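Local coordinates for protein tartrate dehydrogenase/decarboxylase (PDB 3FLK) that oxidises tartrate with NAD(+), and also converts meso-tartrate to D-glycerate and oxidatively decarboxylates D-malate to pyruvate, using magnesium or manganese, at residues D177-R182 with P215-D220; D169-Y174 with V240-N245. The protein carries 1 engineered substitution. All blocks are in the same frame, centred on the assembly; numbering follows the deposited sequence.

Interaction 1: residues D177-R182 with P215-D220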
loop_
_atom_site.group_PDB
_atom_site.type_symbol
_atom_site.label_atom_id
_atom_site.label_comp_id
_atom_site.label_asym_id
_atom_site.label_seq_id
_atom_site.Cartn_x
_atom_site.Cartn_y
_atom_site.Cartn_z
ATOM N N ASP A 177 10.567 13.323 -17.612
ATOM C CA ASP A 177 10.619 14.736 -18.005
ATOM C C ASP A 177 10.555 15.655 -16.780
ATOM O O ASP A 177 11.289 16.642 -16.700
ATOM C CB ASP A 177 9.484 15.084 -18.973
ATOM C CG ASP A 177 9.756 14.623 -20.400
ATOM O OD1 ASP A 177 10.914 14.292 -20.728
ATOM O OD2 ASP A 177 8.802 14.597 -21.204
ATOM N N LEU A 178 9.680 15.313 -15.833
ATOM C CA LEU A 178 9.520 16.070 -14.590
ATOM C C LEU A 178 10.789 16.017 -13.740
ATOM O O LEU A 178 11.267 17.050 -13.268
ATOM C CB LEU A 178 8.308 15.556 -13.797
ATOM C CG LEU A 178 7.822 16.335 -12.566
ATOM C CD1 LEU A 178 7.314 17.720 -12.932
ATOM C CD2 LEU A 178 6.730 15.548 -11.852
ATOM N N ALA A 179 11.334 14.813 -13.569
ATOM C CA ALA A 179 12.577 14.606 -12.834
ATOM C C ALA A 179 13.741 15.405 -13.427
ATOM O O ALA A 179 14.553 15.957 -12.688
ATOM C CB ALA A 179 12.926 13.131 -12.783
ATOM N N GLU A 180 13.804 15.462 -14.756
ATOM C CA GLU A 180 14.839 16.214 -15.471
ATOM C C GLU A 180 14.816 17.705 -15.105
ATOM O O GLU A 180 15.869 18.330 -14.963
ATOM C CB GLU A 180 14.687 16.013 -16.986
ATOM C CG GLU A 180 15.743 16.708 -17.861
ATOM C CD GLU A 180 17.136 16.111 -17.720
ATOM O OE1 GLU A 180 17.254 14.870 -17.662
ATOM O OE2 GLU A 180 18.118 16.887 -17.683
ATOM N N LYS A 181 13.613 18.255 -14.941
ATOM C CA LYS A 181 13.423 19.663 -14.583
ATOM C C LYS A 181 13.751 19.959 -13.119
ATOM O O LYS A 181 14.015 21.109 -12.755
ATOM C CB LYS A 181 11.981 20.095 -14.851
ATOM C CG LYS A 181 11.580 20.185 -16.307
ATOM C CD LYS A 181 10.362 21.090 -16.449
ATOM C CE LYS A 181 9.593 20.829 -17.730
ATOM N NZ LYS A 181 8.652 19.679 -17.582
ATOM N N ARG A 182 13.715 18.925 -12.283
ATOM C CA ARG A 182 13.903 19.088 -10.841
ATOM C C ARG A 182 15.375 19.033 -10.439
ATOM O O ARG A 182 16.215 18.571 -11.212
ATOM C CB ARG A 182 13.068 18.058 -10.071
ATOM C CG ARG A 182 11.567 18.342 -10.125
ATOM C CD ARG A 182 10.731 17.194 -9.568
ATOM N NE ARG A 182 10.806 17.090 -8.111
ATOM C CZ ARG A 182 9.996 17.719 -7.260
ATOM N NH1 ARG A 182 9.033 18.519 -7.707
ATOM N NH2 ARG A 182 10.152 17.549 -5.954
ATOM N N PRO A 215 20.063 10.349 -19.532
ATOM C CA PRO A 215 21.367 10.167 -18.892
ATOM C C PRO A 215 21.529 10.919 -17.562
ATOM O O PRO A 215 22.251 10.446 -16.685
ATOM C CB PRO A 215 22.356 10.699 -19.941
ATOM C CG PRO A 215 21.542 11.551 -20.858
ATOM C CD PRO A 215 20.197 10.902 -20.894
ATOM N N HIS A 216 20.857 12.061 -17.413
ATOM C CA HIS A 216 20.978 12.875 -16.196
ATOM C C HIS A 216 20.155 12.347 -15.016
ATOM O O HIS A 216 20.458 12.652 -13.858
ATOM C CB HIS A 216 20.596 14.337 -16.460
ATOM C CG HIS A 216 21.315 14.959 -17.618
ATOM N ND1 HIS A 216 20.709 15.857 -18.470
ATOM C CD2 HIS A 216 22.583 14.808 -18.071
ATOM C CE1 HIS A 216 21.574 16.236 -19.394
ATOM N NE2 HIS A 216 22.719 15.616 -19.173
ATOM N N VAL A 217 19.121 11.562 -15.312
ATOM C CA VAL A 217 18.192 11.089 -14.282
ATOM C C VAL A 217 18.622 9.763 -13.641
ATOM O O VAL A 217 18.819 8.753 -14.320
ATOM C CB VAL A 217 16.733 11.002 -14.817
ATOM C CG1 VAL A 217 15.777 10.503 -13.738
ATOM C CG2 VAL A 217 16.275 12.360 -15.330
ATOM N N SER A 218 18.779 9.799 -12.324
ATOM C CA SER A 218 19.005 8.610 -11.516
ATOM C C SER A 218 17.663 7.897 -11.323
ATOM O O SER A 218 16.645 8.545 -11.075
ATOM C CB SER A 218 19.592 9.027 -10.164
ATOM O OG SER A 218 19.701 7.933 -9.273
ATOM N N TRP A 219 17.649 6.573 -11.452
ATOM C CA TRP A 219 16.396 5.831 -11.290
ATOM C C TRP A 219 16.549 4.508 -10.544
ATOM O O TRP A 219 17.565 3.820 -10.668
ATOM C CB TRP A 219 15.684 5.632 -12.639
ATOM C CG TRP A 219 16.145 4.436 -13.428
ATOM C CD1 TRP A 219 17.261 4.352 -14.213
ATOM C CD2 TRP A 219 15.496 3.156 -13.513
ATOM N NE1 TRP A 219 17.351 3.099 -14.776
ATOM C CE2 TRP A 219 16.281 2.346 -14.365
ATOM C CE3 TRP A 219 14.332 2.616 -12.949
ATOM C CZ2 TRP A 219 15.941 1.023 -14.668
ATOM C CZ3 TRP A 219 13.993 1.297 -13.251
ATOM C CH2 TRP A 219 14.798 0.517 -14.103
ATOM N N ASP A 220 15.529 4.168 -9.762
ATOM C CA ASP A 220 15.468 2.874 -9.089
ATOM C C ASP A 220 14.042 2.322 -9.102
ATOM O O ASP A 220 13.074 3.073 -9.261
ATOM C CB ASP A 220 16.016 2.969 -7.657
ATOM C CG ASP A 220 15.077 3.700 -6.704
ATOM O OD1 ASP A 220 14.822 3.169 -5.601
ATOM O OD2 ASP A 220 14.596 4.799 -7.043
HETATM O O HOH W 1 18.803 13.326 -19.064
#
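Glu180, near the C-terminal end of its helix, reaches across to His216 and Val217 in the turn that leads into the strand starting at Ser218. Its CG lies anti to the backbone N (chi1 -178°) and the chain then bends at chi2, which swings the carboxylate over. OE2 accepts a hydrogen bond from His216 ND1 at 2.9 Å; the N-H points nearly straight at it, and the oxygen lies close to the plane of the imidazole, at the ring's edge. Seen from the carboxylate the bond arrives on the syn side, although the two flat groups are turned 54° against each other. The bond needs a proton on ND1, which a neutral ring can supply; the nearby carboxylate would tend to stabilise a positively charged ring as well. OE1 takes a hydrogen bond from a water at 2.6 Å, and that water accepts one from His216 N at 2.9 Å. The glutamate thus holds the side chain of His216 directly and its main chain through the water, which together should limit rotation of the carboxylate. A long, bendable acid suits this place, where the imidazole and a main-chain N-H have to be reached from a helix.

Beside this pair the contact is apolar. Val217 points its CG1 at Ala179 CB, 4.0 Å away, while its CG2 approaches Glu180 OE1 from off the end of the carboxylate, obliquely to its plane, at 3.6 Å. The small alanine lets helix and turn come close; the branched valine serves both neighbours.

Ala179 and Val217 both pack on Val187 of strand 186-191, and Ala179 touches Val240 of strand 240-243. The contact therefore joins the end of helix 165-181 to the start of edge strand 218-223, packed against the adjoining strands.

Interaction 2: residues D169-Y174 with V240-N245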
loop_
_atom_site.group_PDB
_atom_site.type_symbol
_atom_site.label_atom_id
_atom_site.label_comp_id
_atom_site.label_asym_id
_atom_site.label_seq_id
_atom_site.Cartn_x
_atom_site.Cartn_y
_atom_site.Cartn_z
ATOM N N ASP A 169 4.190 3.999 -21.588
ATOM C CA ASP A 169 5.252 4.887 -22.068
ATOM C C ASP A 169 5.002 6.361 -21.742
ATOM O O ASP A 169 5.918 7.059 -21.315
ATOM C CB ASP A 169 5.485 4.710 -23.574
ATOM C CG ASP A 169 6.308 3.471 -23.901
ATOM O OD1 ASP A 169 6.688 2.729 -22.971
ATOM O OD2 ASP A 169 6.581 3.244 -25.100
ATOM N N ARG A 170 3.767 6.818 -21.931
ATOM C CA ARG A 170 3.438 8.232 -21.742
ATOM C C ARG A 170 3.482 8.700 -20.282
ATOM O O ARG A 170 3.857 9.840 -20.014
ATOM C CB ARG A 170 2.110 8.601 -22.418
ATOM C CG ARG A 170 0.866 7.963 -21.820
ATOM C CD ARG A 170 -0.364 8.364 -22.612
ATOM N NE ARG A 170 -1.589 7.813 -22.038
ATOM C CZ ARG A 170 -2.814 8.074 -22.485
ATOM N NH1 ARG A 170 -2.999 8.892 -23.517
ATOM N NH2 ARG A 170 -3.860 7.518 -21.889
ATOM N N ILE A 171 3.108 7.829 -19.344
ATOM C CA ILE A 171 3.224 8.167 -17.922
ATOM C C ILE A 171 4.690 8.166 -17.473
ATOM O O ILE A 171 5.105 9.032 -16.700
ATOM C CB ILE A 171 2.315 7.279 -16.996
ATOM C CG1 ILE A 171 2.181 7.898 -15.596
ATOM C CG2 ILE A 171 2.817 5.837 -16.911
ATOM C CD1 ILE A 171 1.339 9.174 -15.556
ATOM N N LEU A 172 5.467 7.208 -17.978
ATOM C CA LEU A 172 6.895 7.121 -17.673
ATOM C C LEU A 172 7.644 8.321 -18.241
ATOM O O LEU A 172 8.508 8.891 -17.571
ATOM C CB LEU A 172 7.497 5.814 -18.207
ATOM C CG LEU A 172 7.096 4.507 -17.512
ATOM C CD1 LEU A 172 7.571 3.314 -18.324
ATOM C CD2 LEU A 172 7.610 4.432 -16.074
ATOM N N LYS A 173 7.297 8.708 -19.467
ATOM C CA LYS A 173 7.889 9.884 -20.101
ATOM C C LYS A 173 7.624 11.145 -19.282
ATOM O O LYS A 173 8.544 11.919 -19.021
ATOM C CB LYS A 173 7.383 10.058 -21.534
ATOM C CG LYS A 173 8.063 11.202 -22.283
ATOM C CD LYS A 173 7.733 11.186 -23.762
ATOM C CE LYS A 173 8.490 12.280 -24.506
ATOM N NZ LYS A 173 8.015 13.640 -24.136
ATOM N N TYR A 174 6.374 11.338 -18.866
ATOM C CA TYR A 174 6.022 12.497 -18.051
ATOM C C TYR A 174 6.869 12.560 -16.779
ATOM O O TYR A 174 7.429 13.612 -16.454
ATOM C CB TYR A 174 4.526 12.518 -17.711
ATOM C CG TYR A 174 4.051 13.881 -17.252
ATOM C CD1 TYR A 174 3.517 14.797 -18.161
ATOM C CD2 TYR A 174 4.165 14.269 -15.916
ATOM C CE1 TYR A 174 3.088 16.060 -17.745
ATOM C CE2 TYR A 174 3.744 15.529 -15.492
ATOM C CZ TYR A 174 3.207 16.416 -16.410
ATOM O OH TYR A 174 2.784 17.661 -15.994
ATOM N N VAL A 240 10.706 12.050 -7.307
ATOM C CA VAL A 240 9.616 11.719 -8.227
ATOM C C VAL A 240 9.317 10.229 -8.094
ATOM O O VAL A 240 10.209 9.394 -8.265
ATOM C CB VAL A 240 9.957 12.072 -9.699
ATOM C CG1 VAL A 240 8.849 11.617 -10.648
ATOM C CG2 VAL A 240 10.196 13.568 -9.855
ATOM N N VAL A 241 8.070 9.907 -7.761
ATOM C CA VAL A 241 7.630 8.518 -7.644
ATOM C C VAL A 241 6.573 8.236 -8.709
ATOM O O VAL A 241 5.496 8.836 -8.704
ATOM C CB VAL A 241 7.089 8.188 -6.224
ATOM C CG1 VAL A 241 6.742 6.706 -6.104
ATOM C CG2 VAL A 241 8.106 8.574 -5.152
ATOM N N VAL A 242 6.899 7.336 -9.633
ATOM C CA VAL A 242 5.989 6.971 -10.714
ATOM C C VAL A 242 5.366 5.601 -10.431
ATOM O O VAL A 242 6.052 4.670 -9.998
ATOM C CB VAL A 242 6.678 7.051 -12.117
ATOM C CG1 VAL A 242 7.818 6.034 -12.255
ATOM C CG2 VAL A 242 5.656 6.907 -13.250
ATOM N N ALA A 243 4.060 5.494 -10.657
ATOM C CA ALA A 243 3.305 4.310 -10.252
ATOM C C ALA A 243 2.068 4.081 -11.112
ATOM O O ALA A 243 1.569 5.003 -11.761
ATOM C CB ALA A 243 2.912 4.419 -8.773
ATOM N N SER A 244 1.585 2.839 -11.106
ATOM C CA SER A 244 0.332 2.463 -11.761
ATOM C C SER A 244 -0.870 3.085 -11.039
ATOM O O SER A 244 -0.717 3.693 -9.975
ATOM C CB SER A 244 0.186 0.942 -11.754
ATOM O OG SER A 244 0.002 0.479 -10.423
ATOM N N ASN A 245 -2.057 2.906 -11.614
ATOM C CA ASN A 245 -3.305 3.451 -11.071
ATOM C C ASN A 245 -3.519 3.117 -9.595
ATOM O O ASN A 245 -3.751 4.013 -8.774
ATOM C CB ASN A 245 -4.497 2.962 -11.902
ATOM C CG ASN A 245 -5.571 4.022 -12.081
ATOM O OD1 ASN A 245 -5.786 4.873 -11.215
ATOM N ND2 ASN A 245 -6.259 3.969 -13.217
#
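Val242 turns its side chain from the strand toward helix 165-181, where its two methyl groups meet two successive residues. CG1 sits between the backbone N and the carbonyl carbon (chi1 64°), and from there it touches Leu172 CD2 at 4.1 Å. CG2 is directed to Ile171: it lies 4.1 Å from the carbonyl O of Ile171 and 4.3 Å from that residue's CG1. One beta-branched side chain, a shape that strands accept readily, thus serves two successive residues of the helix.

The CB of Leu172 does not point at the strand, but CG lies anti to the carbonyl carbon (chi1 -70°). CD1 continues the extended chain (chi2 169°), while CD2, the branch that turns off it, meets the valine, the two side chains crossing at about a right angle. Ile171 points more directly at the strand. No hydrogen bond links the segments, and all three residues are buried, as suits their purely hydrocarbon side chains.

Trp203 of helix 199-211 touches both Ile171 and Leu172, and Val133 of the adjacent strand 129-135 also packs on Ile171. This is helix-on-sheet packing, characteristic of the layered alpha/beta architecture of the isocitrate and isopropylmalate dehydrogenase family.

Both interactions draw on helix 165-181 and both reach the mixed ten-stranded sheet, their centres about 12 Å apart. Interaction 2 uses the middle of the helix and the inner strand 240-243; interaction 1 uses its last turn and the approach to edge strand 218-223, with strand 186-191 lying between those two in the sheet. Along the chain the order is 169-174, 177-182, 215-220, 240-245, so the closure made by interaction 2 encloses that of interaction 1. They meet directly, Val240 CG2 lying 3.7 Å from Arg182 CD. The helix runs nearly antiparallel to strand 240-243, its middle packed and buried on that strand and its last turn, partly open, beside the approach to strand 218-223.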